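Local coordinates for putative secreted protein (Pseudomonas aeruginosa, PDB 3NPD) that is of unknown function but is a putative secreted, quorum-sensing-regulated virulence factor of a family found only in Pseudomonas, at residues F7-S10 with K11-K15; T38-N42 with Q43-H47; D63-R66 with S67-D71. One frame throughout, in Å; residues are numbered along the deposited sequence.

Contact 1: F7-S10 with K11-K15. With EDO (1,2-ethanediol), chain I.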
ATOM      1  N   PHE A   7       3.635   3.565  18.912  1.00 15.36           N
ATOM      2  CA  PHE A   7       2.642   4.606  18.636  1.00 14.12           C
ATOM      3  C   PHE A   7       3.288   5.809  17.888  1.00 14.93           C
ATOM      4  O   PHE A   7       2.700   6.397  16.950  1.00 16.66           O
ATOM      5  CB  PHE A   7       2.028   5.065  19.956  1.00 13.58           C
ATOM      6  CG  PHE A   7       0.834   5.963  19.816  1.00 18.08           C
ATOM      7  CD1 PHE A   7       1.000   7.325  19.590  1.00 23.17           C
ATOM      8  CD2 PHE A   7      -0.464   5.447  19.922  1.00 19.28           C
ATOM      9  CE1 PHE A   7      -0.101   8.159  19.479  1.00 26.12           C
ATOM     10  CE2 PHE A   7      -1.577   6.292  19.833  1.00 20.13           C
ATOM     11  CZ  PHE A   7      -1.395   7.634  19.599  1.00 20.95           C
ATOM     12  N   GLU A   8       4.483   6.187  18.314  1.00 14.72           N
ATOM     13  CA  GLU A   8       5.240   7.247  17.642  1.00 14.85           C
ATOM     14  C   GLU A   8       5.481   6.923  16.178  1.00 15.20           C
ATOM     15  O   GLU A   8       5.372   7.838  15.328  1.00 16.04           O
ATOM     16  CB  GLU A   8       6.590   7.453  18.308  1.00 16.61           C
ATOM     17  CG  GLU A   8       7.387   8.638  17.770  1.00 18.73           C
ATOM     18  CD  GLU A   8       8.686   8.779  18.543  1.00 24.80           C
ATOM     19  OE1 GLU A   8       9.457   7.800  18.609  1.00 26.84           O
ATOM     20  OE2 GLU A   8       8.933   9.870  19.142  1.00 28.79           O
ATOM     21  N   LEU A   9       5.921   5.692  15.892  1.00 14.68           N
ATOM     22  CA  LEU A   9       6.109   5.269  14.495  1.00 13.82           C
ATOM     23  C   LEU A   9       4.797   5.461  13.706  1.00 15.40           C
ATOM     24  O   LEU A   9       4.822   6.018  12.572  1.00 15.40           O
ATOM     25  CB  LEU A   9       6.710   3.853  14.347  1.00 15.36           C
ATOM     26  CG  LEU A   9       6.932   3.341  12.920  1.00 18.68           C
ATOM     27  CD1 LEU A   9       8.001   4.221  12.150  1.00 11.55           C
ATOM     28  CD2 LEU A   9       7.332   1.844  12.906  1.00 17.52           C
ATOM     29  N   SER A  10       3.665   5.061  14.285  1.00 13.55           N
ATOM     30  CA  SER A  10       2.362   5.227  13.629  1.00 15.51           C
ATOM     31  C   SER A  10       2.082   6.699  13.303  1.00 14.14           C
ATOM     32  O   SER A  10       1.660   7.015  12.184  1.00 17.15           O
ATOM     33  CB  SER A  10       1.226   4.686  14.475  1.00 16.36           C
ATOM     34  OG  SER A  10       1.439   3.337  14.730  1.00 22.05           O
ATOM     35  N   LYS A  11       2.397   7.585  14.245  1.00 16.24           N
ATOM     36  CA  LYS A  11       2.275   9.045  14.025  1.00 18.17           C
ATOM     37  C   LYS A  11       3.158   9.572  12.889  1.00 16.29           C
ATOM     38  O   LYS A  11       2.721  10.416  12.121  1.00 17.86           O
ATOM     39  CB  LYS A  11       2.527   9.828  15.315  1.00 19.83           C
ATOM     40  CG  LYS A  11       1.429   9.590  16.339  1.00 30.13           C
ATOM     41  CD  LYS A  11       0.225  10.490  16.013  1.00 38.25           C
ATOM     42  CE  LYS A  11      -1.074   9.804  16.194  1.00 46.61           C
ATOM     43  NZ  LYS A  11      -2.147  10.812  15.910  1.00 49.76           N
HETATM   44  N   MSE A  12       4.374   9.071  12.793  1.00 16.19           N
HETATM   45  CA  MSE A  12       5.291   9.387  11.683  1.00 18.57           C
HETATM   46  C   MSE A  12       4.710   8.891  10.357  1.00 14.34           C
HETATM   47  O   MSE A  12       4.740   9.612   9.349  1.00 17.43           O
HETATM   48  CB  MSE A  12       6.675   8.781  11.938  1.00 18.56           C
HETATM   49  CG  MSE A  12       7.313   9.361  13.231  1.00 16.27           C
HETATM   50 SE   MSE A  12       8.784   8.354  13.878  0.75 19.75          SE
HETATM   51  CE  MSE A  12       9.867   8.226  12.262  1.00 20.40           C
ATOM     52  N   LEU A  13       4.190   7.661  10.352  1.00 13.43           N
ATOM     53  CA  LEU A  13       3.521   7.112   9.175  1.00 10.84           C
ATOM     54  C   LEU A  13       2.269   7.921   8.781  1.00 15.81           C
ATOM     55  O   LEU A  13       2.026   8.114   7.610  1.00 14.85           O
ATOM     56  CB  LEU A  13       3.172   5.642   9.376  1.00 12.31           C
ATOM     57  CG  LEU A  13       4.376   4.688   9.535  1.00 14.12           C
ATOM     58  CD1 LEU A  13       3.844   3.253   9.790  1.00 13.59           C
ATOM     59  CD2 LEU A  13       5.313   4.762   8.329  1.00 15.87           C
ATOM     60  N   GLU A  14       1.507   8.402   9.761  1.00 17.18           N
ATOM     61  CA  GLU A  14       0.336   9.262   9.507  1.00 17.44           C
ATOM     62  C   GLU A  14       0.730  10.558   8.787  1.00 17.44           C
ATOM     63  O   GLU A  14       0.011  11.007   7.892  1.00 15.92           O
ATOM     64  CB  GLU A  14      -0.409   9.598  10.820  1.00 20.05           C
ATOM     65  CG  GLU A  14      -1.325   8.472  11.235  1.00 26.85           C
ATOM     66  CD  GLU A  14      -2.009   8.653  12.563  1.00 45.97           C
ATOM     67  OE1 GLU A  14      -1.952   9.764  13.142  1.00 46.30           O
ATOM     68  OE2 GLU A  14      -2.619   7.656  13.013  1.00 47.19           O
ATOM     69  N   LYS A  15       1.891  11.130   9.129  1.00 14.91           N
ATOM     70  CA  LYS A  15       2.366  12.327   8.422  1.00 16.87           C
ATOM     71  C   LYS A  15       2.577  11.980   6.958  1.00 16.21           C
ATOM     72  O   LYS A  15       2.166  12.738   6.090  1.00 16.88           O
ATOM     73  CB  LYS A  15       3.693  12.925   8.958  1.00 20.12           C
ATOM     74  CG  LYS A  15       3.663  13.471  10.355  1.00 28.19           C
ATOM     75  CD  LYS A  15       4.842  14.476  10.555  1.00 36.99           C
TER
HETATM   76  C1  EDO I   8       9.580   8.061  22.580  1.00 50.94           C
HETATM   77  O1  EDO I   8       8.947   7.171  21.668  1.00 43.42           O
HETATM   78  C2  EDO I   8       8.608   8.338  23.720  1.00 51.75           C
HETATM   79  O2  EDO I   8       7.322   8.726  23.217  1.00 48.58           O

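Contact 2: T38-N42 with Q43-H47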
ATOM      1  N   THR A  38      -3.860   5.346   4.553  1.00 13.52           N
ATOM      2  CA  THR A  38      -4.200   5.323   5.977  1.00 14.23           C
ATOM      3  C   THR A  38      -3.097   4.559   6.717  1.00 14.06           C
ATOM      4  O   THR A  38      -2.206   3.967   6.086  1.00 14.56           O
ATOM      5  CB  THR A  38      -5.578   4.703   6.287  1.00 15.04           C
ATOM      6  OG1 THR A  38      -5.552   3.305   5.974  1.00 15.68           O
ATOM      7  CG2 THR A  38      -6.745   5.412   5.548  1.00 17.66           C
ATOM      8  N   VAL A  39      -3.154   4.582   8.040  1.00 13.91           N
ATOM      9  CA  VAL A  39      -2.181   3.898   8.870  1.00 12.74           C
ATOM     10  C   VAL A  39      -2.928   3.020   9.882  1.00 14.95           C
ATOM     11  O   VAL A  39      -3.943   3.446  10.494  1.00 15.48           O
ATOM     12  CB  VAL A  39      -1.273   4.918   9.604  1.00 14.51           C
ATOM     13  CG1 VAL A  39      -0.356   4.190  10.607  1.00 14.59           C
ATOM     14  CG2 VAL A  39      -0.430   5.714   8.587  1.00 13.89           C
ATOM     15  N   GLU A  40      -2.465   1.789   9.996  1.00 15.53           N
ATOM     16  CA  GLU A  40      -2.951   0.838  11.040  1.00 13.24           C
ATOM     17  C   GLU A  40      -1.708   0.274  11.678  1.00 16.21           C
ATOM     18  O   GLU A  40      -1.009  -0.534  11.096  1.00 17.33           O
ATOM     19  CB  GLU A  40      -3.823  -0.257  10.459  1.00 18.18           C
ATOM     20  CG  GLU A  40      -5.111   0.232   9.856  1.00 19.53           C
ATOM     21  CD  GLU A  40      -6.139   0.766  10.843  1.00 33.42           C
ATOM     22  OE1 GLU A  40      -6.120   0.402  12.065  1.00 33.41           O
ATOM     23  OE2 GLU A  40      -6.994   1.547  10.371  1.00 33.98           O
ATOM     24  N   GLY A  41      -1.417   0.729  12.896  1.00 17.35           N
ATOM     25  CA  GLY A  41      -0.225   0.273  13.597  1.00 16.41           C
ATOM     26  C   GLY A  41       1.047   0.686  12.866  1.00 16.08           C
ATOM     27  O   GLY A  41       1.240   1.877  12.563  1.00 16.00           O
ATOM     28  N   ASN A  42       1.851  -0.317  12.509  1.00 15.65           N
ATOM     29  CA  ASN A  42       3.096  -0.106  11.773  1.00 15.14           C
ATOM     30  C   ASN A  42       2.928  -0.191  10.233  1.00 12.89           C
ATOM     31  O   ASN A  42       3.922  -0.152   9.525  1.00 14.72           O
ATOM     32  CB  ASN A  42       4.226  -1.044  12.249  1.00 17.88           C
ATOM     33  CG  ASN A  42       3.945  -2.504  11.958  1.00 23.05           C
ATOM     34  OD1 ASN A  42       2.814  -2.876  11.613  1.00 18.22           O
ATOM     35  ND2 ASN A  42       4.946  -3.336  12.117  1.00 28.03           N
ATOM     36  N   GLN A  43       1.694  -0.291   9.737  1.00 12.41           N
ATOM     37  CA  GLN A  43       1.408  -0.401   8.329  1.00 14.18           C
ATOM     38  C   GLN A  43       0.952   0.928   7.754  1.00 15.87           C
ATOM     39  O   GLN A  43      -0.013   1.527   8.234  1.00 15.47           O
ATOM     40  CB  GLN A  43       0.289  -1.414   8.048  1.00 16.06           C
ATOM     41  CG  GLN A  43       0.692  -2.811   8.364  1.00 15.60           C
ATOM     42  CD  GLN A  43      -0.366  -3.838   8.058  1.00 23.10           C
ATOM     43  OE1 GLN A  43      -0.986  -3.846   6.995  1.00 15.18           O
ATOM     44  NE2 GLN A  43      -0.541  -4.749   8.990  1.00 24.78           N
ATOM     45  N   LEU A  44       1.656   1.375   6.727  1.00 13.10           N
ATOM     46  CA  LEU A  44       1.212   2.460   5.840  1.00 12.76           C
ATOM     47  C   LEU A  44       0.482   1.777   4.683  1.00 13.16           C
ATOM     48  O   LEU A  44       1.096   1.027   3.923  1.00 14.22           O
ATOM     49  CB  LEU A  44       2.419   3.256   5.313  1.00 13.79           C
ATOM     50  CG  LEU A  44       2.119   4.374   4.313  1.00 16.63           C
ATOM     51  CD1 LEU A  44       1.173   5.433   4.939  1.00 14.16           C
ATOM     52  CD2 LEU A  44       3.429   5.018   3.772  1.00 14.19           C
ATOM     53  N   ILE A  45      -0.790   2.053   4.543  1.00 12.94           N
ATOM     54  CA  ILE A  45      -1.654   1.322   3.620  1.00 13.84           C
ATOM     55  C   ILE A  45      -2.053   2.257   2.499  1.00 12.82           C
ATOM     56  O   ILE A  45      -2.639   3.310   2.765  1.00 14.15           O
ATOM     57  CB  ILE A  45      -2.934   0.817   4.314  1.00 14.83           C
ATOM     58  CG1 ILE A  45      -2.655  -0.062   5.511  1.00 14.24           C
ATOM     59  CG2 ILE A  45      -3.882   0.074   3.275  1.00 13.17           C
ATOM     60  CD1 ILE A  45      -3.798  -0.189   6.497  1.00 17.01           C
ATOM     61  N   ASN A  46      -1.783   1.872   1.252  1.00 13.66           N
ATOM     62  CA  ASN A  46      -2.239   2.574   0.079  1.00 14.22           C
ATOM     63  C   ASN A  46      -3.453   1.776  -0.354  1.00 12.50           C
ATOM     64  O   ASN A  46      -3.361   0.560  -0.636  1.00 16.31           O
ATOM     65  CB  ASN A  46      -1.119   2.560  -0.994  1.00 17.33           C
ATOM     66  CG  ASN A  46      -1.372   3.451  -2.206  1.00 16.27           C
ATOM     67  OD1 ASN A  46      -0.604   3.373  -3.169  1.00 17.11           O
ATOM     68  ND2 ASN A  46      -2.440   4.262  -2.200  1.00 13.08           N
ATOM     69  N   HIS A  47      -4.599   2.434  -0.403  1.00 13.12           N
ATOM     70  CA  HIS A  47      -5.826   1.826  -0.848  1.00 14.20           C
ATOM     71  C   HIS A  47      -6.000   2.171  -2.316  1.00 12.66           C
ATOM     72  O   HIS A  47      -5.897   3.337  -2.683  1.00 13.47           O
ATOM     73  CB  HIS A  47      -6.998   2.430  -0.075  1.00 11.46           C
ATOM     74  CG  HIS A  47      -6.888   2.272   1.426  1.00 13.10           C
ATOM     75  ND1 HIS A  47      -7.449   1.224   2.129  1.00 15.18           N
ATOM     76  CD2 HIS A  47      -6.292   3.058   2.346  1.00 14.31           C
ATOM     77  CE1 HIS A  47      -7.183   1.366   3.416  1.00 17.01           C
ATOM     78  NE2 HIS A  47      -6.482   2.469   3.577  1.00 14.73           N
TER
HETATM   79  O   HOH W   1       1.217  -4.971  11.389  1.00 26.26           O

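Contact 3: D63-R66 with S67-D71. With EDO (1,2-ethanediol), chain H.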
ATOM      1  N   ASP A  63       1.325 -13.762  -7.738  1.00 15.79           N
ATOM      2  CA  ASP A  63       2.784 -13.705  -7.514  1.00 17.04           C
ATOM      3  C   ASP A  63       3.432 -12.628  -8.391  1.00 17.11           C
ATOM      4  O   ASP A  63       4.372 -11.959  -7.930  1.00 17.46           O
ATOM      5  CB  ASP A  63       3.458 -15.048  -7.781  1.00 21.00           C
ATOM      6  CG  ASP A  63       3.030 -16.141  -6.798  1.00 26.59           C
ATOM      7  OD1 ASP A  63       2.551 -15.860  -5.663  1.00 27.49           O
ATOM      8  OD2 ASP A  63       3.174 -17.299  -7.191  1.00 31.36           O
ATOM      9  N   SER A  64       2.974 -12.498  -9.649  1.00 15.52           N
ATOM     10  CA  SER A  64       3.490 -11.466 -10.559  1.00 18.49           C
ATOM     11  C   SER A  64       3.098 -10.078 -10.070  1.00 20.05           C
ATOM     12  O   SER A  64       3.932  -9.161 -10.071  1.00 18.44           O
ATOM     13  CB  SER A  64       3.017 -11.688 -12.001  1.00 20.73           C
ATOM     14  OG  SER A  64       3.387 -10.617 -12.847  1.00 25.11           O
ATOM     15  N   VAL A  65       1.848  -9.906  -9.637  1.00 16.31           N
ATOM     16  CA  VAL A  65       1.427  -8.649  -9.003  1.00 17.06           C
ATOM     17  C   VAL A  65       2.354  -8.293  -7.809  1.00 16.06           C
ATOM     18  O   VAL A  65       2.824  -7.167  -7.708  1.00 15.28           O
ATOM     19  CB  VAL A  65      -0.063  -8.658  -8.575  1.00 17.97           C
ATOM     20  CG1 VAL A  65      -0.374  -7.470  -7.654  1.00 16.58           C
ATOM     21  CG2 VAL A  65      -1.019  -8.713  -9.793  1.00 19.52           C
ATOM     22  N   ARG A  66       2.600  -9.250  -6.904  1.00 14.63           N
ATOM     23  CA  ARG A  66       3.396  -9.004  -5.719  1.00 13.95           C
ATOM     24  C   ARG A  66       4.812  -8.627  -6.111  1.00 15.14           C
ATOM     25  O   ARG A  66       5.391  -7.678  -5.565  1.00 14.87           O
ATOM     26  CB  ARG A  66       3.439 -10.221  -4.821  1.00 13.79           C
ATOM     27  CG  ARG A  66       4.283  -9.952  -3.550  1.00 13.80           C
ATOM     28  CD  ARG A  66       4.367 -11.093  -2.550  1.00 17.99           C
ATOM     29  NE  ARG A  66       5.285 -10.727  -1.479  1.00 15.92           N
ATOM     30  CZ  ARG A  66       5.002  -9.884  -0.461  1.00 15.65           C
ATOM     31  NH1 ARG A  66       3.825  -9.287  -0.363  1.00 15.59           N
ATOM     32  NH2 ARG A  66       5.946  -9.608   0.448  1.00 16.04           N
ATOM     33  N   SER A  67       5.336  -9.347  -7.090  1.00 17.95           N
ATOM     34  CA  SER A  67       6.716  -9.130  -7.521  1.00 20.53           C
ATOM     35  C   SER A  67       6.893  -7.717  -8.105  1.00 20.18           C
ATOM     36  O   SER A  67       7.865  -7.040  -7.805  1.00 19.80           O
ATOM     37  CB  SER A  67       7.157 -10.223  -8.524  1.00 23.14           C
ATOM     38  OG  SER A  67       8.489 -10.005  -8.945  1.00 30.28           O
ATOM     39  N   GLN A  68       5.932  -7.286  -8.905  1.00 18.24           N
ATOM     40  CA  GLN A  68       5.961  -5.930  -9.491  1.00 19.84           C
ATOM     41  C   GLN A  68       5.812  -4.847  -8.433  1.00 20.41           C
ATOM     42  O   GLN A  68       6.513  -3.828  -8.482  1.00 20.42           O
ATOM     43  CB  GLN A  68       4.877  -5.749 -10.511  1.00 21.87           C
ATOM     44  CG  GLN A  68       5.067  -6.600 -11.718  1.00 26.32           C
ATOM     45  CD  GLN A  68       3.898  -6.446 -12.701  1.00 35.55           C
ATOM     46  OE1 GLN A  68       3.674  -5.355 -13.223  1.00 34.42           O
ATOM     47  NE2 GLN A  68       3.150  -7.536 -12.942  1.00 36.30           N
ATOM     48  N   LEU A  69       4.869  -5.046  -7.521  1.00 18.82           N
ATOM     49  CA  LEU A  69       4.718  -4.151  -6.351  1.00 17.20           C
ATOM     50  C   LEU A  69       5.988  -4.076  -5.529  1.00 18.27           C
ATOM     51  O   LEU A  69       6.419  -2.989  -5.192  1.00 19.79           O
ATOM     52  CB  LEU A  69       3.548  -4.525  -5.459  1.00 20.02           C
ATOM     53  CG  LEU A  69       2.158  -4.288  -6.031  1.00 20.21           C
ATOM     54  CD1 LEU A  69       1.134  -4.949  -5.151  1.00 20.51           C
ATOM     55  CD2 LEU A  69       1.828  -2.769  -6.201  1.00 22.57           C
ATOM     56  N   GLY A  70       6.579  -5.215  -5.242  1.00 18.76           N
ATOM     57  CA  GLY A  70       7.854  -5.318  -4.469  1.00 17.72           C
ATOM     58  C   GLY A  70       8.979  -4.561  -5.131  1.00 22.00           C
ATOM     59  O   GLY A  70       9.694  -3.823  -4.452  1.00 23.99           O
ATOM     60  N   ASP A  71       9.136  -4.749  -6.448  1.00 21.99           N
ATOM     61  CA  ASP A  71      10.178  -4.054  -7.239  1.00 27.09           C
ATOM     62  C   ASP A  71      10.048  -2.547  -7.043  1.00 28.41           C
ATOM     63  O   ASP A  71      11.052  -1.855  -6.785  1.00 31.63           O
ATOM     64  CB  ASP A  71      10.076  -4.357  -8.753  1.00 28.34           C
ATOM     65  CG  ASP A  71      10.526  -5.778  -9.150  1.00 40.92           C
ATOM     66  OD1 ASP A  71      11.318  -6.424  -8.414  1.00 48.23           O
ATOM     67  OD2 ASP A  71      10.094  -6.237 -10.254  1.00 51.78           O
TER
HETATM   68  C1  EDO H   7       9.056 -11.922   0.861  1.00 38.00           C
HETATM   69  O1  EDO H   7       8.390 -10.891   0.107  1.00 44.27           O
HETATM   70  C2  EDO H   7       8.303 -12.194   2.134  1.00 38.63           C
HETATM   71  O2  EDO H   7       8.307 -11.012   2.952  1.00 32.42           O

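Contact 1: F7-S10 with K11-K15
The ring of Phe7 is met obliquely, neither squarely on a face nor at an edge, by the aliphatic chain of Lys11 one helical turn on. CE1 of Phe7 lies 3.8 Å from both CG and CE of Lys11, while its CZ comes near the same CE, so the two side chains run side by side and point the same way. With CG of Phe7 anti to the backbone N (chi1 -170°), the ring leans along the helix toward Lys11, whose chain is bent at chi2 and chi3. That bend carries Lys11 NZ to Glu14 OE1, a 3.0 Å salt bridge on the syn side of the carboxylate, 17° out of its plane. The backbone beneath is the regular i to i+4 ladder of helix 4-21, with Leu13 N giving a nearly straight bond to Leu9 O (2.8 Å, 166° at the hydrogen). The outer surface continues with Glu8, whose CG lies 4.1 Å from the selenium of the selenomethionine Met12; a weak bond from ethanediol O1 reaches Glu8 OE1. Leu9 leads CD1 to Met12 CE at 4.4 Å, and both residues also touch Arg85. Leu13 faces inward: its side chain is buried against Val39 and Ala87, placing this flank of the helix on the sheet. Nearby, the hydroxyl OG of Ser10 is hydrogen-bonded to the carbonyl oxygens of Asp6 and Gly41.

Contact 2: T38-N42 with Q43-H47
Val39 CG2 and Leu44 CD1 meet at 4.0 Å on the covered face of a beta hairpin, where strands 32-40 and 43-50 are joined by a type II' turn from Glu40 to Gln43. Gly41 sits at the second position of that turn with positive phi (64°), a conformation that favours glycine. Val39 and Leu44 form a non-hydrogen-bonded antiparallel pair, flanked by the hydrogen-bonded pairs Thr38 with Ile45 and Glu40 with Gln43. Helix 4-21 closes over this side, with Leu13 and Glu14 against Val39 and with Val16 and Ala17 against Leu44. Backbone packing is close here too: Val39 CA makes a CA-H...O contact of 3.3 Å to Gln43 O. The opposite face, carrying Thr38, Glu40, Gln43, Ile45 and His47, is more polar and less enclosed. Glu40 is exposed; its CG rests 3.6 Å from Ile45 CD1 before a bend at chi2 turns the carboxylate away. At the turn, a water donates to Asn42 OD1 and accepts from Gln43 NE2, bridging two amides whose planes are 60° apart, while Gln43 OE1 is held by Thr90 and Arg106. Farther along, Ile45 CG2 lies over one face of the His47 imidazole, 3.5 Å above its plane and offset toward the rim. At the edge of that ring, Thr38 OG1 lies in plane and shares a 2.7 Å hydrogen bond with His47 NE2.

Contact 3: D63-R66 with S67-D71
Gln68 NE2 reaches back one turn to Ser64, giving its hydroxyl OG a hydrogen bond of 3.1 Å, with OG 15° out of the amide plane. The same NE2 also makes a weak bond to Ser64 O, which already accepts the backbone N of Gln68 at 3.0 Å. Ser64 OG stands anti to its own nitrogen (chi1 173°), turned along the helix to meet the extended Gln68 chain. On another side of helix 62-74, Val65 CG1 and Leu69 CD1 lie alongside each other at 3.9 Å, their side chains pointing the same way. Leu69 continues inward onto the sheet, against Tyr91 and Phe93 of strand 88-95 and Glu105 and Phe107 of strand 101-107. Arg66 is extended from CG to NE; its NH2 gives ethanediol O1, in plane at the guanidinium edge, a bond of 2.8 Å and 174°. This diol, also bound by Ser111 OG, probably comes from the crystallisation liquor and takes one further N-H direction. Around the guanidinium, Glu105 pairs with NH1, Arg106 O accepts from NH2, and Phe107 makes a cation-pi contact; together these three probably fix its rotation and stabilise its charge.

Overall arrangement
Contacts 1 and 2 adjoin each other, their centres 10 Å apart, whereas contact 3 lies across the chain's centre from both. Where helix 4-21 meets the hairpin, the polar tie is the hydrogen bond from Ser10 OG to Gly41 O, 2.6 Å long, and Leu13 CD1 packs 3.4 Å from Asn42 O. Contact 3 is on helix 62-74, its centre 26 Å from that of contact 1 and 19 Å from that of contact 2. Between contacts 2 and 3, Arg106 bonds to Gln43 through NE and to Arg66 through its carbonyl oxygen, and Tyr91 touches Asn46 and Leu69. With the function unknown, no active site can be assigned; the bound buffer molecules near Met12 and Arg66 probably come from crystallisation.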